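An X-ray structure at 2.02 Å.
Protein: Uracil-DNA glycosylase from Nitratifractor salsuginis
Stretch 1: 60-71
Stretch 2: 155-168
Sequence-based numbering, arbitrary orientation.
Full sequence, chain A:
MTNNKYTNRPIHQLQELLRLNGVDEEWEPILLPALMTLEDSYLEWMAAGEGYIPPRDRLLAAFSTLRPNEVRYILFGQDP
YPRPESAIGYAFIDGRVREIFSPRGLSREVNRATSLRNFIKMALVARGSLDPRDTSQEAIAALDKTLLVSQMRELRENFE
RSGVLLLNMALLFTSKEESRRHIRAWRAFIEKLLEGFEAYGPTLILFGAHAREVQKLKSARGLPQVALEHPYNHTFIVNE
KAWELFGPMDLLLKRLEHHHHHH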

# COMPACT_ATOMS: atom_id res chain seq x y z
N LEU A 60 10.95 0.03 -3.27
CA LEU A 60 10.21 -1.05 -3.91
C LEU A 60 9.82 -2.15 -2.93
O LEU A 60 9.67 -3.31 -3.32
CB LEU A 60 11.03 -1.64 -5.06
CG LEU A 60 11.53 -0.67 -6.12
CD1 LEU A 60 12.63 -1.31 -6.94
CD2 LEU A 60 10.38 -0.23 -7.02
N ALA A 61 9.67 -1.80 -1.65
CA ALA A 61 9.37 -2.80 -0.63
C ALA A 61 8.07 -3.54 -0.91
O ALA A 61 7.90 -4.69 -0.48
CB ALA A 61 9.31 -2.15 0.75
N ALA A 62 7.14 -2.91 -1.64
CA ALA A 62 5.90 -3.58 -1.99
C ALA A 62 6.11 -4.77 -2.92
O ALA A 62 5.23 -5.63 -3.02
CB ALA A 62 4.94 -2.58 -2.63
N PHE A 63 7.25 -4.83 -3.61
CA PHE A 63 7.57 -5.92 -4.52
C PHE A 63 8.53 -6.95 -3.91
O PHE A 63 8.94 -7.88 -4.61
CB PHE A 63 8.19 -5.37 -5.81
CG PHE A 63 7.34 -4.34 -6.51
CD1 PHE A 63 6.53 -4.70 -7.58
CD2 PHE A 63 7.37 -3.01 -6.13
CE1 PHE A 63 5.75 -3.76 -8.23
CE2 PHE A 63 6.60 -2.06 -6.78
CZ PHE A 63 5.79 -2.44 -7.83
N SER A 64 8.88 -6.80 -2.63
CA SER A 64 9.96 -7.58 -2.05
C SER A 64 9.53 -8.97 -1.58
O SER A 64 10.38 -9.75 -1.15
CB SER A 64 10.58 -6.82 -0.87
OG SER A 64 9.62 -6.59 0.15
N THR A 65 8.24 -9.29 -1.65
CA THR A 65 7.78 -10.61 -1.24
C THR A 65 6.93 -11.24 -2.34
O THR A 65 7.20 -12.36 -2.79
CB THR A 65 6.99 -10.54 0.07
OG1 THR A 65 7.77 -9.87 1.06
CG2 THR A 65 6.66 -11.94 0.56
N LEU A 66 5.89 -10.52 -2.77
CA LEU A 66 5.05 -10.99 -3.86
C LEU A 66 5.86 -11.17 -5.13
O LEU A 66 6.75 -10.37 -5.45
CB LEU A 66 3.91 -10.00 -4.11
CG LEU A 66 2.76 -9.90 -3.09
CD1 LEU A 66 1.87 -8.72 -3.44
CD2 LEU A 66 1.96 -11.19 -3.07
N ARG A 67 5.55 -12.22 -5.86
CA ARG A 67 5.97 -12.43 -7.23
C ARG A 67 4.82 -12.05 -8.16
O ARG A 67 3.66 -12.06 -7.75
CB ARG A 67 6.36 -13.90 -7.45
CG ARG A 67 7.32 -14.40 -6.39
CD ARG A 67 8.68 -13.72 -6.50
NE ARG A 67 9.79 -14.67 -6.58
CZ ARG A 67 10.50 -15.06 -5.52
NH1 ARG A 67 10.21 -14.57 -4.32
NH2 ARG A 67 11.49 -15.92 -5.67
N PRO A 68 5.12 -11.67 -9.41
CA PRO A 68 4.06 -11.10 -10.27
C PRO A 68 2.79 -11.93 -10.37
O PRO A 68 1.70 -11.35 -10.41
CB PRO A 68 4.77 -10.98 -11.63
CG PRO A 68 6.20 -10.78 -11.28
CD PRO A 68 6.44 -11.62 -10.06
N ASN A 69 2.88 -13.26 -10.40
CA ASN A 69 1.69 -14.08 -10.55
C ASN A 69 0.93 -14.29 -9.25
O ASN A 69 -0.12 -14.94 -9.27
CB ASN A 69 2.05 -15.44 -11.16
CG ASN A 69 2.72 -16.37 -10.17
OD1 ASN A 69 3.45 -15.93 -9.28
ND2 ASN A 69 2.47 -17.67 -10.32
N GLU A 70 1.43 -13.77 -8.13
CA GLU A 70 0.72 -13.83 -6.86
C GLU A 70 -0.09 -12.57 -6.59
O GLU A 70 -0.83 -12.53 -5.60
CB GLU A 70 1.71 -14.08 -5.72
CG GLU A 70 2.70 -15.20 -5.98
CD GLU A 70 3.74 -15.32 -4.89
OE1 GLU A 70 4.35 -14.29 -4.54
OE2 GLU A 70 3.95 -16.45 -4.39
N VAL A 71 0.03 -11.55 -7.44
CA VAL A 71 -0.72 -10.32 -7.26
C VAL A 71 -2.17 -10.57 -7.66
O VAL A 71 -2.47 -10.82 -8.84
CB VAL A 71 -0.12 -9.17 -8.08
CG1 VAL A 71 -0.93 -7.89 -7.89
CG2 VAL A 71 1.33 -8.94 -7.67
N LEU A 155 0.01 -7.32 9.83
CA LEU A 155 -1.08 -6.87 8.97
C LEU A 155 -0.59 -6.66 7.54
O LEU A 155 -1.26 -7.06 6.58
CB LEU A 155 -1.70 -5.59 9.52
CG LEU A 155 -2.76 -4.87 8.68
CD1 LEU A 155 -3.90 -5.80 8.34
CD2 LEU A 155 -3.27 -3.63 9.41
N ARG A 156 0.58 -6.04 7.38
CA ARG A 156 1.21 -5.94 6.06
C ARG A 156 1.42 -7.33 5.45
O ARG A 156 1.05 -7.58 4.29
CB ARG A 156 2.53 -5.18 6.20
CG ARG A 156 3.25 -4.83 4.91
CD ARG A 156 4.24 -5.91 4.53
NE ARG A 156 5.40 -5.92 5.43
CZ ARG A 156 6.30 -6.89 5.47
NH1 ARG A 156 7.32 -6.82 6.32
NH2 ARG A 156 6.19 -7.94 4.67
N GLU A 157 2.01 -8.24 6.23
CA GLU A 157 2.25 -9.60 5.75
C GLU A 157 0.95 -10.28 5.34
O GLU A 157 0.93 -11.06 4.38
CB GLU A 157 2.96 -10.41 6.83
CG GLU A 157 4.40 -10.01 7.08
CD GLU A 157 5.00 -10.72 8.28
OE1 GLU A 157 4.24 -11.17 9.15
OE2 GLU A 157 6.25 -10.81 8.35
N ASN A 158 -0.14 -10.01 6.06
CA ASN A 158 -1.42 -10.61 5.70
C ASN A 158 -2.00 -9.99 4.44
O ASN A 158 -2.66 -10.69 3.66
CB ASN A 158 -2.42 -10.47 6.86
CG ASN A 158 -2.10 -11.40 8.02
OD1 ASN A 158 -1.28 -12.32 7.89
ND2 ASN A 158 -2.76 -11.18 9.15
N PHE A 159 -1.80 -8.69 4.23
CA PHE A 159 -2.10 -8.10 2.93
C PHE A 159 -1.40 -8.87 1.82
O PHE A 159 -2.01 -9.22 0.80
CB PHE A 159 -1.67 -6.63 2.88
CG PHE A 159 -2.72 -5.67 3.33
CD1 PHE A 159 -3.90 -5.52 2.63
CD2 PHE A 159 -2.50 -4.87 4.44
CE1 PHE A 159 -4.86 -4.62 3.05
CE2 PHE A 159 -3.45 -3.96 4.86
CZ PHE A 159 -4.64 -3.84 4.16
N GLU A 160 -0.10 -9.14 2.00
CA GLU A 160 0.64 -9.83 0.96
C GLU A 160 0.20 -11.29 0.80
O GLU A 160 0.18 -11.81 -0.32
CB GLU A 160 2.14 -9.74 1.24
CG GLU A 160 2.67 -8.32 1.11
CD GLU A 160 4.14 -8.19 1.42
OE1 GLU A 160 4.60 -8.81 2.40
OE2 GLU A 160 4.84 -7.47 0.68
N ARG A 161 -0.17 -11.95 1.90
CA ARG A 161 -0.72 -13.30 1.80
C ARG A 161 -1.97 -13.33 0.94
O ARG A 161 -2.21 -14.31 0.23
CB ARG A 161 -1.03 -13.86 3.19
CG ARG A 161 0.17 -14.31 4.00
CD ARG A 161 -0.29 -15.01 5.27
NE ARG A 161 0.79 -15.68 5.98
CZ ARG A 161 1.54 -15.10 6.91
NH1 ARG A 161 1.33 -13.83 7.23
NH2 ARG A 161 2.50 -15.78 7.52
N SER A 162 -2.78 -12.28 1.01
CA SER A 162 -3.98 -12.16 0.20
C SER A 162 -3.70 -11.63 -1.20
O SER A 162 -4.65 -11.37 -1.95
CB SER A 162 -5.00 -11.26 0.91
OG SER A 162 -5.40 -11.85 2.14
N GLY A 163 -2.43 -11.48 -1.57
CA GLY A 163 -2.09 -11.09 -2.93
C GLY A 163 -2.26 -9.62 -3.23
O GLY A 163 -2.50 -9.26 -4.38
N VAL A 164 -2.12 -8.76 -2.23
CA VAL A 164 -2.36 -7.34 -2.39
C VAL A 164 -1.02 -6.64 -2.56
O VAL A 164 -0.17 -6.68 -1.66
CB VAL A 164 -3.14 -6.76 -1.20
CG1 VAL A 164 -3.26 -5.24 -1.32
CG2 VAL A 164 -4.51 -7.40 -1.13
N LEU A 165 -0.83 -6.02 -3.72
CA LEU A 165 0.31 -5.14 -3.97
C LEU A 165 -0.04 -3.75 -3.47
O LEU A 165 -0.95 -3.10 -4.02
CB LEU A 165 0.66 -5.12 -5.46
CG LEU A 165 1.85 -4.25 -5.88
CD1 LEU A 165 3.16 -4.82 -5.36
CD2 LEU A 165 1.89 -4.12 -7.40
N LEU A 166 0.65 -3.29 -2.43
CA LEU A 166 0.38 -2.00 -1.81
C LEU A 166 1.19 -0.93 -2.54
O LEU A 166 2.32 -0.63 -2.19
CB LEU A 166 0.72 -2.05 -0.32
CG LEU A 166 -0.09 -3.08 0.47
CD1 LEU A 166 0.58 -3.38 1.81
CD2 LEU A 166 -1.51 -2.57 0.68
N LEU A 167 0.57 -0.34 -3.57
CA LEU A 167 1.28 0.47 -4.55
C LEU A 167 0.90 1.94 -4.42
O LEU A 167 -0.27 2.29 -4.60
CB LEU A 167 0.98 -0.04 -5.96
CG LEU A 167 1.63 0.72 -7.12
CD1 LEU A 167 3.15 0.70 -6.99
CD2 LEU A 167 1.18 0.13 -8.45
N ASN A 168 1.88 2.78 -4.11
CA ASN A 168 1.71 4.23 -4.12
C ASN A 168 1.89 4.77 -5.53
O ASN A 168 2.66 4.22 -6.33
CB ASN A 168 2.70 4.91 -3.17
CG ASN A 168 2.20 4.95 -1.74
OD1 ASN A 168 1.01 5.11 -1.48
ND2 ASN A 168 3.12 4.80 -0.79
O HOH W 1 5.65 -8.02 -1.65
O HOH W 2 2.56 -5.07 -1.24

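Two segments of a polypeptide can pack closely without a single direct hydrogen bond between them, and this contact in a uracil-DNA glycosylase shows how water takes over the polar work. Two waters join the stretches. Water 1 donates to Ala62 O (2.8 Å) and to Glu160 OE2 (2.5 Å) while accepting from Leu66 N (2.7 Å), so the helix carboxylate reaches the turn of the first stretch through a solvent molecule. Water 2 accepts from Leu166 N (2.9 Å) and donates to Val164 O (3.2 Å) and Ala62 O (3.3 Å), linking the strand to the same carbonyl. Ala62 O thus serves both waters. The other carboxylate oxygen of Glu160 is held within its own helix, where Arg156 NH2 forms a salt bridge with Glu160 OE1 at 2.9 Å.

Around this hydrated seam the side-chain packing is largely apolar, with methyl groups also resting against backbone carbonyl oxygens, and Leu165 is its centre. Its CA-to-CB bond runs sideways to the first stretch, yet with chi1 t and chi2 p the end of the side chain comes nearer the first stretch. Leu165 CD1 lies 4.1 Å from the centroid of the Phe63 ring, 16° off the normal, a CH-pi contact over the face; it also lies 4.0 Å from Ala62 CB. Leu165 CB meets Val71 CG1 at 4.0 Å. The CA-to-CB bond of Leu66 points toward the second stretch, and the side chain spans the junction of helix and strand, its CD2 3.3 Å from Glu160 O and its CD1 3.4 Å from Val164 O.

Close backbone approach completes the fit at Gly163. Glu70 O lies 3.3 Å from Gly163 CA, and an ideal CB there would sit 2.8 Å from Glu70 O, a clash; the positive phi of 78° independently favours glycine. Beside it, Val71 CA approaches Gly163 O at 3.5 Å in a CA-H...O contact.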